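Local coordinates for protein ATP-dependent Clp protease proteolytic subunit (Listeria monocytogenes, PDB 4JCQ) that probably cleaves misfolded and other proteins into short peptides as the serine-protease subunit of an ATP-dependent, ring-shaped degradation machine, at residues H[145-150]-H[156-161]; H[138-143]-H[160-165]; H[95-100]-H[177-182]. All coordinates share one frame; numbering follows the deposited sequence.

Contact 1: H[145-150]-H[156-161]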
ATOM      1  N   ARG H 145      35.190  -3.810  23.590  1.00 26.56           N
ATOM      2  CA  ARG H 145      35.140  -3.206  24.925  1.00 27.59           C
ATOM      3  C   ARG H 145      33.716  -3.187  25.478  1.00 26.40           C
ATOM      4  O   ARG H 145      33.498  -3.461  26.657  1.00 26.36           O
ATOM      5  CB  ARG H 145      35.723  -1.789  24.909  1.00 30.90           C
ATOM      6  CG  ARG H 145      37.238  -1.738  24.784  1.00 31.90           C
ATOM      7  CD  ARG H 145      37.767  -0.327  24.986  1.00 39.62           C
ATOM      8  NE  ARG H 145      39.220  -0.266  24.824  1.00 47.82           N
ATOM      9  CZ  ARG H 145      39.844   0.099  23.705  1.00 52.56           C
ATOM     10  NH1 ARG H 145      39.149   0.448  22.627  1.00 56.91           N
ATOM     11  NH2 ARG H 145      41.168   0.118  23.664  1.00 57.27           N
ATOM     12  N   LEU H 146      32.754  -2.868  24.615  1.00 25.51           N
ATOM     13  CA  LEU H 146      31.338  -2.877  24.979  1.00 25.81           C
ATOM     14  C   LEU H 146      30.906  -4.258  25.486  1.00 25.28           C
ATOM     15  O   LEU H 146      30.323  -4.377  26.564  1.00 25.20           O
ATOM     16  CB  LEU H 146      30.482  -2.441  23.781  1.00 25.58           C
ATOM     17  CG  LEU H 146      28.995  -2.118  23.970  1.00 26.89           C
ATOM     18  CD1 LEU H 146      28.529  -1.157  22.888  1.00 29.12           C
ATOM     19  CD2 LEU H 146      28.133  -3.374  23.968  1.00 28.18           C
ATOM     20  N   ILE H 147      31.208  -5.297  24.712  1.00 25.08           N
ATOM     21  CA  ILE H 147      30.816  -6.663  25.062  1.00 24.13           C
ATOM     22  C   ILE H 147      31.570  -7.168  26.303  1.00 25.21           C
ATOM     23  O   ILE H 147      30.982  -7.831  27.157  1.00 24.97           O
ATOM     24  CB  ILE H 147      30.969  -7.632  23.860  1.00 23.55           C
ATOM     25  CG1 ILE H 147      30.045  -7.203  22.710  1.00 22.84           C
ATOM     26  CG2 ILE H 147      30.661  -9.067  24.268  1.00 22.59           C
ATOM     27  CD1 ILE H 147      30.281  -7.932  21.400  1.00 22.63           C
ATOM     28  N   ALA H 148      32.855  -6.833  26.408  1.00 26.35           N
ATOM     29  CA  ALA H 148      33.659  -7.203  27.580  1.00 28.75           C
ATOM     30  C   ALA H 148      33.085  -6.641  28.884  1.00 30.57           C
ATOM     31  O   ALA H 148      32.963  -7.365  29.874  1.00 31.01           O
ATOM     32  CB  ALA H 148      35.110  -6.771  27.400  1.00 28.36           C
ATOM     33  N   GLU H 149      32.723  -5.357  28.870  1.00 31.35           N
ATOM     34  CA  GLU H 149      32.167  -4.688  30.047  1.00 34.55           C
ATOM     35  C   GLU H 149      30.812  -5.271  30.454  1.00 32.34           C
ATOM     36  O   GLU H 149      30.537  -5.436  31.643  1.00 30.26           O
ATOM     37  CB  GLU H 149      32.045  -3.179  29.809  1.00 40.50           C
ATOM     38  CG  GLU H 149      31.753  -2.376  31.072  1.00 48.59           C
ATOM     39  CD  GLU H 149      31.449  -0.913  30.797  1.00 58.28           C
ATOM     40  OE1 GLU H 149      32.221  -0.264  30.059  1.00 62.18           O
ATOM     41  OE2 GLU H 149      30.441  -0.408  31.334  1.00 64.51           O
ATOM     42  N   ALA H 150      29.978  -5.585  29.464  1.00 30.04           N
ATOM     43  CA  ALA H 150      28.636  -6.110  29.715  1.00 29.07           C
ATOM     44  C   ALA H 150      28.635  -7.553  30.229  1.00 28.47           C
ATOM     45  O   ALA H 150      27.802  -7.914  31.064  1.00 28.04           O
ATOM     46  CB  ALA H 150      27.774  -5.989  28.464  1.00 27.14           C
ATOM     47  N   GLU H 156      40.550  -9.779  25.801  1.00 38.08           N
ATOM     48  CA  GLU H 156      41.204 -10.778  24.955  1.00 40.61           C
ATOM     49  C   GLU H 156      40.267 -11.918  24.549  1.00 36.67           C
ATOM     50  O   GLU H 156      40.300 -12.368  23.402  1.00 35.71           O
ATOM     51  CB  GLU H 156      42.452 -11.333  25.649  1.00 46.87           C
ATOM     52  CG  GLU H 156      43.421 -12.044  24.715  1.00 54.88           C
ATOM     53  CD  GLU H 156      44.718 -12.446  25.394  1.00 66.81           C
ATOM     54  OE1 GLU H 156      45.182 -13.582  25.157  1.00 72.35           O
ATOM     55  OE2 GLU H 156      45.278 -11.633  26.162  1.00 72.25           O
ATOM     56  N   GLN H 157      39.441 -12.376  25.489  1.00 34.56           N
ATOM     57  CA  GLN H 157      38.458 -13.425  25.211  1.00 33.86           C
ATOM     58  C   GLN H 157      37.422 -12.949  24.193  1.00 30.98           C
ATOM     59  O   GLN H 157      37.111 -13.665  23.236  1.00 30.20           O
ATOM     60  CB  GLN H 157      37.776 -13.897  26.502  1.00 34.38           C
ATOM     61  CG  GLN H 157      36.828 -15.079  26.327  1.00 35.43           C
ATOM     62  CD  GLN H 157      37.530 -16.342  25.855  1.00 38.26           C
ATOM     63  OE1 GLN H 157      38.502 -16.791  26.460  1.00 40.62           O
ATOM     64  NE2 GLN H 157      37.033 -16.924  24.771  1.00 38.78           N
ATOM     65  N   ILE H 158      36.908 -11.738  24.402  1.00 28.13           N
ATOM     66  CA  ILE H 158      35.916 -11.143  23.506  1.00 28.69           C
ATOM     67  C   ILE H 158      36.503 -10.901  22.112  1.00 28.75           C
ATOM     68  O   ILE H 158      35.871 -11.224  21.106  1.00 26.99           O
ATOM     69  CB  ILE H 158      35.323  -9.836  24.092  1.00 27.16           C
ATOM     70  CG1 ILE H 158      34.607 -10.108  25.426  1.00 27.52           C
ATOM     71  CG2 ILE H 158      34.388  -9.154  23.095  1.00 26.22           C
ATOM     72  CD1 ILE H 158      33.507 -11.155  25.374  1.00 26.46           C
ATOM     73  N   SER H 159      37.717 -10.350  22.072  1.00 29.94           N
ATOM     74  CA  SER H 159      38.419 -10.068  20.817  1.00 31.62           C
ATOM     75  C   SER H 159      38.593 -11.321  19.956  1.00 32.02           C
ATOM     76  O   SER H 159      38.448 -11.269  18.733  1.00 31.95           O
ATOM     77  CB  SER H 159      39.781  -9.427  21.099  1.00 34.44           C
ATOM     78  OG  SER H 159      40.412  -9.021  19.896  1.00 38.97           O
ATOM     79  N   LYS H 160      38.902 -12.442  20.605  1.00 32.17           N
ATOM     80  CA  LYS H 160      39.002 -13.727  19.925  1.00 34.22           C
ATOM     81  C   LYS H 160      37.638 -14.168  19.384  1.00 32.27           C
ATOM     82  O   LYS H 160      37.520 -14.572  18.227  1.00 30.66           O
ATOM     83  CB  LYS H 160      39.570 -14.787  20.877  1.00 37.75           C
ATOM     84  CG  LYS H 160      39.702 -16.176  20.273  1.00 42.45           C
ATOM     85  CD  LYS H 160      40.043 -17.211  21.333  1.00 48.47           C
ATOM     86  CE  LYS H 160      40.011 -18.619  20.760  1.00 54.93           C
ATOM     87  NZ  LYS H 160      40.324 -19.647  21.793  1.00 57.26           N
ATOM     88  N   ASP H 161      36.612 -14.058  20.223  1.00 30.77           N
ATOM     89  CA  ASP H 161      35.295 -14.607  19.918  1.00 30.18           C
ATOM     90  C   ASP H 161      34.458 -13.787  18.930  1.00 27.34           C
ATOM     91  O   ASP H 161      33.627 -14.349  18.216  1.00 27.68           O
ATOM     92  CB  ASP H 161      34.526 -14.889  21.213  1.00 31.75           C
ATOM     93  CG  ASP H 161      35.118 -16.051  22.004  1.00 34.59           C
ATOM     94  OD1 ASP H 161      35.914 -16.830  21.433  1.00 34.06           O
ATOM     95  OD2 ASP H 161      34.780 -16.195  23.198  1.00 31.47           O
TER
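No flat group takes part where I158 meets I147 and A148; the two nearby, the amide of Q157 and the carboxylate of D161, pair with each other one turn apart on helix 155-162. The Q157 amide has D161 OD2 at its edge, in plane with NE2 (2.8 Å), while the carboxylate is met from above its plane, 38° out of it. Y176 OH is also hydrogen-bonded to D161 OD2, and R164 bridges to OD1, so the charge of the buried acid is probably largely offset.

The contact itself is aliphatic. I158 puts its CG1 over the backbone of A148, 3.7 Å from A148 CA, and against the methyl, 3.9 Å from A148 CB. With CG1 beside the backbone N (chi1 -61°), CG2 lies anti to that N and turns to I147, with I158 CG2 3.8 Å from I147 CB. The folded end closes the patch: I158 CD1 lies 3.7 Å from I147 CG2. The small A148 is consistent with the close approach, A148 CA to I158 CA being 6.1 Å.

The two are consecutive helices joined by a short turn, helix 155-162 packing across the side of helix 133-151. Y176 of helix 170-176 also touches I158, Q117 touches I147, L146 packs on N110 of a second subunit, and A150 O receives a hydrogen bond from R105 on strand 105-108.

Contact 2: H[138-143]-H[160-165]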
ATOM      1  N   ARG H 138      39.211   0.197  14.681  1.00 29.43           N
ATOM      2  CA  ARG H 138      38.572   1.070  15.670  1.00 31.28           C
ATOM      3  C   ARG H 138      37.179   0.581  16.059  1.00 28.80           C
ATOM      4  O   ARG H 138      36.847   0.524  17.243  1.00 28.33           O
ATOM      5  CB  ARG H 138      38.481   2.502  15.143  1.00 34.99           C
ATOM      6  CG  ARG H 138      39.719   3.341  15.383  1.00 41.82           C
ATOM      7  CD  ARG H 138      39.439   4.791  15.038  1.00 47.36           C
ATOM      8  NE  ARG H 138      40.362   5.697  15.712  1.00 54.32           N
ATOM      9  CZ  ARG H 138      40.250   7.022  15.714  1.00 55.53           C
ATOM     10  NH1 ARG H 138      39.250   7.614  15.072  1.00 50.52           N
ATOM     11  NH2 ARG H 138      41.145   7.757  16.360  1.00 56.32           N
ATOM     12  N   MET H 139      36.379   0.236  15.052  1.00 28.48           N
ATOM     13  CA  MET H 139      35.031  -0.302  15.250  1.00 28.50           C
ATOM     14  C   MET H 139      35.075  -1.572  16.094  1.00 26.84           C
ATOM     15  O   MET H 139      34.319  -1.706  17.057  1.00 24.99           O
ATOM     16  CB  MET H 139      34.373  -0.595  13.896  1.00 31.50           C
ATOM     17  CG  MET H 139      32.932  -1.076  13.969  1.00 35.52           C
ATOM     18  SD  MET H 139      32.302  -1.677  12.384  1.00 41.32           S
ATOM     19  CE  MET H 139      32.210  -0.163  11.432  1.00 43.11           C
ATOM     20  N   ARG H 140      35.972  -2.487  15.729  1.00 26.82           N
ATOM     21  CA  ARG H 140      36.131  -3.750  16.447  1.00 26.88           C
ATOM     22  C   ARG H 140      36.532  -3.541  17.905  1.00 27.08           C
ATOM     23  O   ARG H 140      35.965  -4.170  18.798  1.00 26.18           O
ATOM     24  CB  ARG H 140      37.137  -4.662  15.730  1.00 28.08           C
ATOM     25  CG  ARG H 140      37.328  -6.031  16.376  1.00 29.62           C
ATOM     26  CD  ARG H 140      36.013  -6.795  16.522  1.00 31.23           C
ATOM     27  NE  ARG H 140      35.382  -7.061  15.230  1.00 33.77           N
ATOM     28  CZ  ARG H 140      35.655  -8.108  14.456  1.00 34.34           C
ATOM     29  NH1 ARG H 140      35.030  -8.249  13.297  1.00 33.51           N
ATOM     30  NH2 ARG H 140      36.550  -9.011  14.835  1.00 34.51           N
ATOM     31  N   GLU H 141      37.500  -2.653  18.138  1.00 28.06           N
ATOM     32  CA  GLU H 141      37.948  -2.325  19.494  1.00 29.87           C
ATOM     33  C   GLU H 141      36.807  -1.764  20.348  1.00 27.69           C
ATOM     34  O   GLU H 141      36.646  -2.153  21.506  1.00 26.75           O
ATOM     35  CB  GLU H 141      39.127  -1.347  19.458  1.00 33.22           C
ATOM     36  CG  GLU H 141      40.428  -1.960  18.956  1.00 37.56           C
ATOM     37  CD  GLU H 141      41.556  -0.952  18.802  1.00 43.74           C
ATOM     38  OE1 GLU H 141      42.658  -1.363  18.386  1.00 45.05           O
ATOM     39  OE2 GLU H 141      41.347   0.247  19.094  1.00 46.68           O
ATOM     40  N   ARG H 142      36.017  -0.867  19.763  1.00 26.91           N
ATOM     41  CA  ARG H 142      34.869  -0.262  20.446  1.00 26.81           C
ATOM     42  C   ARG H 142      33.834  -1.315  20.854  1.00 25.33           C
ATOM     43  O   ARG H 142      33.393  -1.346  22.003  1.00 24.35           O
ATOM     44  CB  ARG H 142      34.226   0.816  19.563  1.00 27.95           C
ATOM     45  CG  ARG H 142      33.033   1.525  20.192  1.00 29.77           C
ATOM     46  CD  ARG H 142      32.436   2.582  19.271  1.00 31.87           C
ATOM     47  NE  ARG H 142      31.979   2.033  17.990  1.00 34.06           N
ATOM     48  CZ  ARG H 142      30.793   1.462  17.784  1.00 34.92           C
ATOM     49  NH1 ARG H 142      30.480   0.997  16.582  1.00 35.67           N
ATOM     50  NH2 ARG H 142      29.915   1.348  18.772  1.00 35.42           N
ATOM     51  N   ILE H 143      33.462  -2.181  19.914  1.00 24.97           N
ATOM     52  CA  ILE H 143      32.467  -3.220  20.176  1.00 24.51           C
ATOM     53  C   ILE H 143      33.004  -4.283  21.144  1.00 23.93           C
ATOM     54  O   ILE H 143      32.265  -4.757  22.014  1.00 24.14           O
ATOM     55  CB  ILE H 143      31.937  -3.853  18.867  1.00 25.36           C
ATOM     56  CG1 ILE H 143      31.278  -2.774  17.996  1.00 27.59           C
ATOM     57  CG2 ILE H 143      30.932  -4.961  19.167  1.00 25.65           C
ATOM     58  CD1 ILE H 143      31.089  -3.163  16.545  1.00 29.31           C
ATOM     59  N   LYS H 160      38.902 -12.442  20.605  1.00 32.17           N
ATOM     60  CA  LYS H 160      39.002 -13.727  19.925  1.00 34.22           C
ATOM     61  C   LYS H 160      37.638 -14.168  19.384  1.00 32.27           C
ATOM     62  O   LYS H 160      37.520 -14.572  18.227  1.00 30.66           O
ATOM     63  CB  LYS H 160      39.570 -14.787  20.877  1.00 37.75           C
ATOM     64  CG  LYS H 160      39.702 -16.176  20.273  1.00 42.45           C
ATOM     65  CD  LYS H 160      40.043 -17.211  21.333  1.00 48.47           C
ATOM     66  CE  LYS H 160      40.011 -18.619  20.760  1.00 54.93           C
ATOM     67  NZ  LYS H 160      40.324 -19.647  21.793  1.00 57.26           N
ATOM     68  N   ASP H 161      36.612 -14.058  20.223  1.00 30.77           N
ATOM     69  CA  ASP H 161      35.295 -14.607  19.918  1.00 30.18           C
ATOM     70  C   ASP H 161      34.458 -13.787  18.930  1.00 27.34           C
ATOM     71  O   ASP H 161      33.627 -14.349  18.216  1.00 27.68           O
ATOM     72  CB  ASP H 161      34.526 -14.889  21.213  1.00 31.75           C
ATOM     73  CG  ASP H 161      35.118 -16.051  22.004  1.00 34.59           C
ATOM     74  OD1 ASP H 161      35.914 -16.830  21.433  1.00 34.06           O
ATOM     75  OD2 ASP H 161      34.780 -16.195  23.198  1.00 31.47           O
ATOM     76  N   THR H 162      34.678 -12.474  18.876  1.00 25.58           N
ATOM     77  CA  THR H 162      33.991 -11.629  17.889  1.00 25.03           C
ATOM     78  C   THR H 162      34.546 -11.829  16.476  1.00 25.64           C
ATOM     79  O   THR H 162      33.881 -11.497  15.491  1.00 24.13           O
ATOM     80  CB  THR H 162      34.038 -10.126  18.244  1.00 24.36           C
ATOM     81  OG1 THR H 162      35.397  -9.705  18.414  1.00 23.63           O
ATOM     82  CG2 THR H 162      33.242  -9.837  19.514  1.00 23.91           C
ATOM     83  N   ASP H 163      35.763 -12.368  16.388  1.00 27.30           N
ATOM     84  CA  ASP H 163      36.418 -12.600  15.103  1.00 29.17           C
ATOM     85  C   ASP H 163      36.330 -14.058  14.631  1.00 30.82           C
ATOM     86  O   ASP H 163      37.075 -14.477  13.742  1.00 32.27           O
ATOM     87  CB  ASP H 163      37.877 -12.132  15.142  1.00 31.04           C
ATOM     88  CG  ASP H 163      38.378 -11.674  13.784  1.00 33.46           C
ATOM     89  OD1 ASP H 163      39.535 -11.980  13.438  1.00 35.52           O
ATOM     90  OD2 ASP H 163      37.610 -11.013  13.054  1.00 35.31           O
ATOM     91  N   ARG H 164      35.423 -14.823  15.232  1.00 30.20           N
ATOM     92  CA  ARG H 164      35.102 -16.165  14.740  1.00 33.37           C
ATOM     93  C   ARG H 164      33.597 -16.435  14.807  1.00 33.14           C
ATOM     94  O   ARG H 164      32.856 -15.666  15.416  1.00 31.87           O
ATOM     95  CB  ARG H 164      35.922 -17.247  15.460  1.00 37.26           C
ATOM     96  CG  ARG H 164      35.693 -17.374  16.957  1.00 40.91           C
ATOM     97  CD  ARG H 164      36.759 -18.264  17.576  1.00 47.98           C
ATOM     98  NE  ARG H 164      36.349 -18.812  18.868  1.00 55.18           N
ATOM     99  CZ  ARG H 164      35.779 -20.003  19.037  1.00 56.93           C
ATOM    100  NH1 ARG H 164      35.537 -20.794  17.998  1.00 57.35           N
ATOM    101  NH2 ARG H 164      35.443 -20.407  20.256  1.00 60.23           N
ATOM    102  N   ASN H 165      33.158 -17.515  14.164  1.00 35.37           N
ATOM    103  CA  ASN H 165      31.735 -17.827  14.040  1.00 36.08           C
ATOM    104  C   ASN H 165      31.343 -19.084  14.801  1.00 38.37           C
ATOM    105  O   ASN H 165      31.348 -20.184  14.245  1.00 44.68           O
ATOM    106  CB  ASN H 165      31.350 -17.974  12.565  1.00 38.01           C
ATOM    107  CG  ASN H 165      31.393 -16.660  11.819  1.00 39.22           C
ATOM    108  OD1 ASN H 165      30.437 -15.886  11.848  1.00 40.78           O
ATOM    109  ND2 ASN H 165      32.500 -16.404  11.136  1.00 44.16           N
TER
HETATM  110  O   HOH W   1      38.256  -8.905  17.317  1.00 30.41           O
HETATM  111  O   HOH W   2      35.078 -10.339  11.910  1.00 38.75           O
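R140 lays its side chain along T162, the two sliding past each other in opposite directions, with R140 CD 3.5 Å from T162 OG1. Its CG leaves anti to the backbone N (chi1 -178°), and bends at chi2 and chi3 then bring the guanidinium to the C-terminal end of helix 155-162. There T162 O lies over one face, and D163 OD2 sits at the edge. R140 NH2 donates to D163 OD2 at 2.9 Å, fairly straight (163°), as the hydrogen bond of a salt bridge. The carboxylate is met from above its plane, the two flat groups being turned 60° apart.

This is the stretch of the ClpP fold that leads out of helix 155-162 toward the active site: N165 touches the predicted catalytic H116 and probably occupies the position of the triad aspartate in related ClpP proteases. T162 OG1 has its main partner in N144 OD1, and water 1 links it to the arginine, 3.0 Å from R140 NH2. The guanidinium of R164 makes a cation-pi contact with F166.

Contact 3: H[95-100]-H[177-182]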
ATOM      1  N   THR H  95      24.764  -6.856  20.564  1.00 20.80           N
ATOM      2  CA  THR H  95      25.087  -5.510  21.033  1.00 21.38           C
ATOM      3  C   THR H  95      23.860  -4.856  21.677  1.00 21.05           C
ATOM      4  O   THR H  95      23.958  -4.260  22.753  1.00 22.37           O
ATOM      5  CB  THR H  95      25.642  -4.646  19.881  1.00 22.48           C
ATOM      6  OG1 THR H  95      26.783  -5.302  19.314  1.00 24.51           O
ATOM      7  CG2 THR H  95      26.060  -3.262  20.378  1.00 23.66           C
ATOM      8  N   ILE H  96      22.710  -4.994  21.021  1.00 20.69           N
ATOM      9  CA  ILE H  96      21.436  -4.497  21.547  1.00 20.27           C
ATOM     10  C   ILE H  96      21.061  -5.213  22.847  1.00 20.48           C
ATOM     11  O   ILE H  96      20.729  -4.569  23.842  1.00 21.49           O
ATOM     12  CB  ILE H  96      20.301  -4.651  20.509  1.00 19.20           C
ATOM     13  CG1 ILE H  96      20.524  -3.688  19.338  1.00 19.03           C
ATOM     14  CG2 ILE H  96      18.937  -4.413  21.150  1.00 19.54           C
ATOM     15  CD1 ILE H  96      19.746  -4.041  18.088  1.00 18.88           C
ATOM     16  N   TYR H  97      21.128  -6.542  22.825  1.00 20.52           N
ATOM     17  CA  TYR H  97      20.812  -7.374  23.987  1.00 20.09           C
ATOM     18  C   TYR H  97      21.609  -6.954  25.223  1.00 20.97           C
ATOM     19  O   TYR H  97      21.063  -6.868  26.328  1.00 21.50           O
ATOM     20  CB  TYR H  97      21.063  -8.854  23.653  1.00 19.34           C
ATOM     21  CG  TYR H  97      20.677  -9.819  24.751  1.00 19.66           C
ATOM     22  CD1 TYR H  97      19.386 -10.342  24.826  1.00 19.71           C
ATOM     23  CD2 TYR H  97      21.607 -10.216  25.713  1.00 20.21           C
ATOM     24  CE1 TYR H  97      19.029 -11.229  25.834  1.00 19.90           C
ATOM     25  CE2 TYR H  97      21.262 -11.100  26.724  1.00 20.34           C
ATOM     26  CZ  TYR H  97      19.975 -11.601  26.782  1.00 20.05           C
ATOM     27  OH  TYR H  97      19.639 -12.477  27.787  1.00 20.28           O
ATOM     28  N   LEU H  98      22.894  -6.668  25.019  1.00 21.47           N
ATOM     29  CA  LEU H  98      23.803  -6.323  26.107  1.00 22.86           C
ATOM     30  C   LEU H  98      23.665  -4.886  26.624  1.00 24.08           C
ATOM     31  O   LEU H  98      24.385  -4.490  27.542  1.00 25.98           O
ATOM     32  CB  LEU H  98      25.255  -6.618  25.702  1.00 23.44           C
ATOM     33  CG  LEU H  98      25.647  -8.089  25.513  1.00 23.07           C
ATOM     34  CD1 LEU H  98      27.069  -8.196  24.987  1.00 22.66           C
ATOM     35  CD2 LEU H  98      25.489  -8.893  26.797  1.00 24.03           C
ATOM     36  N   ALA H  99      22.742  -4.117  26.046  1.00 23.46           N
ATOM     37  CA  ALA H  99      22.446  -2.763  26.531  1.00 24.79           C
ATOM     38  C   ALA H  99      21.773  -2.778  27.905  1.00 25.57           C
ATOM     39  O   ALA H  99      21.928  -1.842  28.689  1.00 26.70           O
ATOM     40  CB  ALA H  99      21.584  -2.006  25.531  1.00 24.05           C
ATOM     41  N   ALA H 100      21.022  -3.840  28.185  1.00 25.80           N
ATOM     42  CA  ALA H 100      20.365  -4.002  29.479  1.00 26.88           C
ATOM     43  C   ALA H 100      21.375  -4.434  30.538  1.00 27.97           C
ATOM     44  O   ALA H 100      22.362  -5.113  30.225  1.00 27.03           O
ATOM     45  CB  ALA H 100      19.236  -5.015  29.375  1.00 26.05           C
ATOM     46  N   GLY H 177      28.232 -15.138  30.411  1.00 27.29           N
ATOM     47  CA  GLY H 177      27.880 -13.855  31.018  1.00 26.64           C
ATOM     48  C   GLY H 177      26.962 -12.997  30.163  1.00 25.33           C
ATOM     49  O   GLY H 177      26.724 -11.828  30.478  1.00 25.72           O
ATOM     50  N   ILE H 178      26.448 -13.573  29.078  1.00 23.37           N
ATOM     51  CA  ILE H 178      25.494 -12.883  28.204  1.00 21.95           C
ATOM     52  C   ILE H 178      24.098 -12.942  28.823  1.00 22.30           C
ATOM     53  O   ILE H 178      23.473 -11.907  29.073  1.00 24.08           O
ATOM     54  CB  ILE H 178      25.474 -13.491  26.781  1.00 20.43           C
ATOM     55  CG1 ILE H 178      26.851 -13.363  26.120  1.00 20.01           C
ATOM     56  CG2 ILE H 178      24.407 -12.826  25.916  1.00 20.55           C
ATOM     57  CD1 ILE H 178      27.067 -14.319  24.961  1.00 20.91           C
ATOM     58  N   VAL H 179      23.625 -14.160  29.076  1.00 22.29           N
ATOM     59  CA  VAL H 179      22.320 -14.393  29.690  1.00 22.87           C
ATOM     60  C   VAL H 179      22.488 -14.529  31.201  1.00 25.09           C
ATOM     61  O   VAL H 179      23.392 -15.223  31.665  1.00 26.58           O
ATOM     62  CB  VAL H 179      21.661 -15.672  29.124  1.00 21.77           C
ATOM     63  CG1 VAL H 179      20.337 -15.965  29.821  1.00 22.25           C
ATOM     64  CG2 VAL H 179      21.456 -15.549  27.620  1.00 20.25           C
ATOM     65  N   ASN H 180      21.622 -13.865  31.963  1.00 26.74           N
ATOM     66  CA  ASN H 180      21.639 -13.988  33.419  1.00 29.88           C
ATOM     67  C   ASN H 180      20.712 -15.089  33.921  1.00 30.64           C
ATOM     68  O   ASN H 180      21.075 -15.852  34.818  1.00 29.65           O
ATOM     69  CB  ASN H 180      21.279 -12.659  34.086  1.00 30.90           C
ATOM     70  CG  ASN H 180      21.649 -12.622  35.559  1.00 33.43           C
ATOM     71  OD1 ASN H 180      20.799 -12.384  36.420  1.00 34.35           O
ATOM     72  ND2 ASN H 180      22.921 -12.854  35.856  1.00 32.20           N
ATOM     73  N   GLU H 181      19.519 -15.168  33.335  1.00 29.50           N
ATOM     74  CA  GLU H 181      18.494 -16.101  33.791  1.00 31.05           C
ATOM     75  C   GLU H 181      17.715 -16.696  32.620  1.00 29.82           C
ATOM     76  O   GLU H 181      17.251 -15.973  31.737  1.00 28.75           O
ATOM     77  CB  GLU H 181      17.541 -15.395  34.762  1.00 33.34           C
ATOM     78  CG  GLU H 181      16.633 -16.322  35.553  1.00 38.59           C
ATOM     79  CD  GLU H 181      15.764 -15.584  36.560  1.00 44.52           C
ATOM     80  OE1 GLU H 181      14.740 -16.158  36.987  1.00 50.69           O
ATOM     81  OE2 GLU H 181      16.099 -14.436  36.928  1.00 46.85           O
ATOM     82  N   ILE H 182      17.584 -18.019  32.623  1.00 28.79           N
ATOM     83  CA  ILE H 182      16.772 -18.720  31.634  1.00 28.37           C
ATOM     84  C   ILE H 182      15.371 -18.920  32.206  1.00 29.39           C
ATOM     85  O   ILE H 182      15.208 -19.476  33.295  1.00 29.43           O
ATOM     86  CB  ILE H 182      17.397 -20.076  31.232  1.00 28.33           C
ATOM     87  CG1 ILE H 182      18.829 -19.872  30.722  1.00 27.75           C
ATOM     88  CG2 ILE H 182      16.540 -20.778  30.181  1.00 28.47           C
ATOM     89  CD1 ILE H 182      19.658 -21.137  30.656  1.00 29.53           C
TER
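Y97 CB points toward 177-182, and CG, anti to the backbone N (chi1 -176°), carries the ring out to I178 and V179; one long edge of the ring does most of the work. The first ring atom to meet the other segment is Y97 CD2, 3.8 Å from I178 CG2. One atom further, Y97 CE2 touches the same methyl at 3.7 Å and comes edge-on to the backbone, 3.3 Å from I178 O, which lies in the ring plane. Beyond CZ the hydroxyl reaches the valine, with Y97 OH 3.6 Å from V179 CG2. That methyl stands obliquely to the ring. The polar tip is not left to this apolar setting: Y97 OH hydrogen-bonds to F106 O on strand 105-108.

I178 and Y97 cross at about a right angle. The branch I178 uses is CG2, which also meets the neighbouring L98, whose CD2 is 4.2 Å from it. L98 belongs to a type I turn from Y97 to A100 that takes the chain out of helix 92-97.

On the other segment, G177 ends helix 170-176 in a Schellman motif with positive phi (100°). Backbone oxygens from both segments then converge on one side chain: R105 donates to A100 O, G177 O and I178 O, so its charge is probably partly offset by these carbonyl oxygens.

Helix 92-97 begins just after S91, the predicted nucleophile. The contact thus ties the C-terminal end of that helix to the loop that leads from helix 170-176 into strand 181-182 of the parallel sheet, an arrangement belonging to the core of the ClpP/crotonase fold.

From the N terminus, the chain first meets 95-100, opening contact 3, which closes only at 177-182, after most of the C-terminal half has passed. Within that span, 138-143 opens contact 2 and 145-150 opens contact 1, both on helix 133-151; 156-161 then closes contact 1 and 160-165 closes contact 2, so the three loops nest without crossing. Contacts 1 and 2 share K160 and D161 and touch where I147 packs on T162. I147 and A150 also reach L98, and I143 reaches T95, linking the helix pair 133-151 and 155-162 to helix 92-97 and, through contact 3, to the loop that leads into strand 181-182.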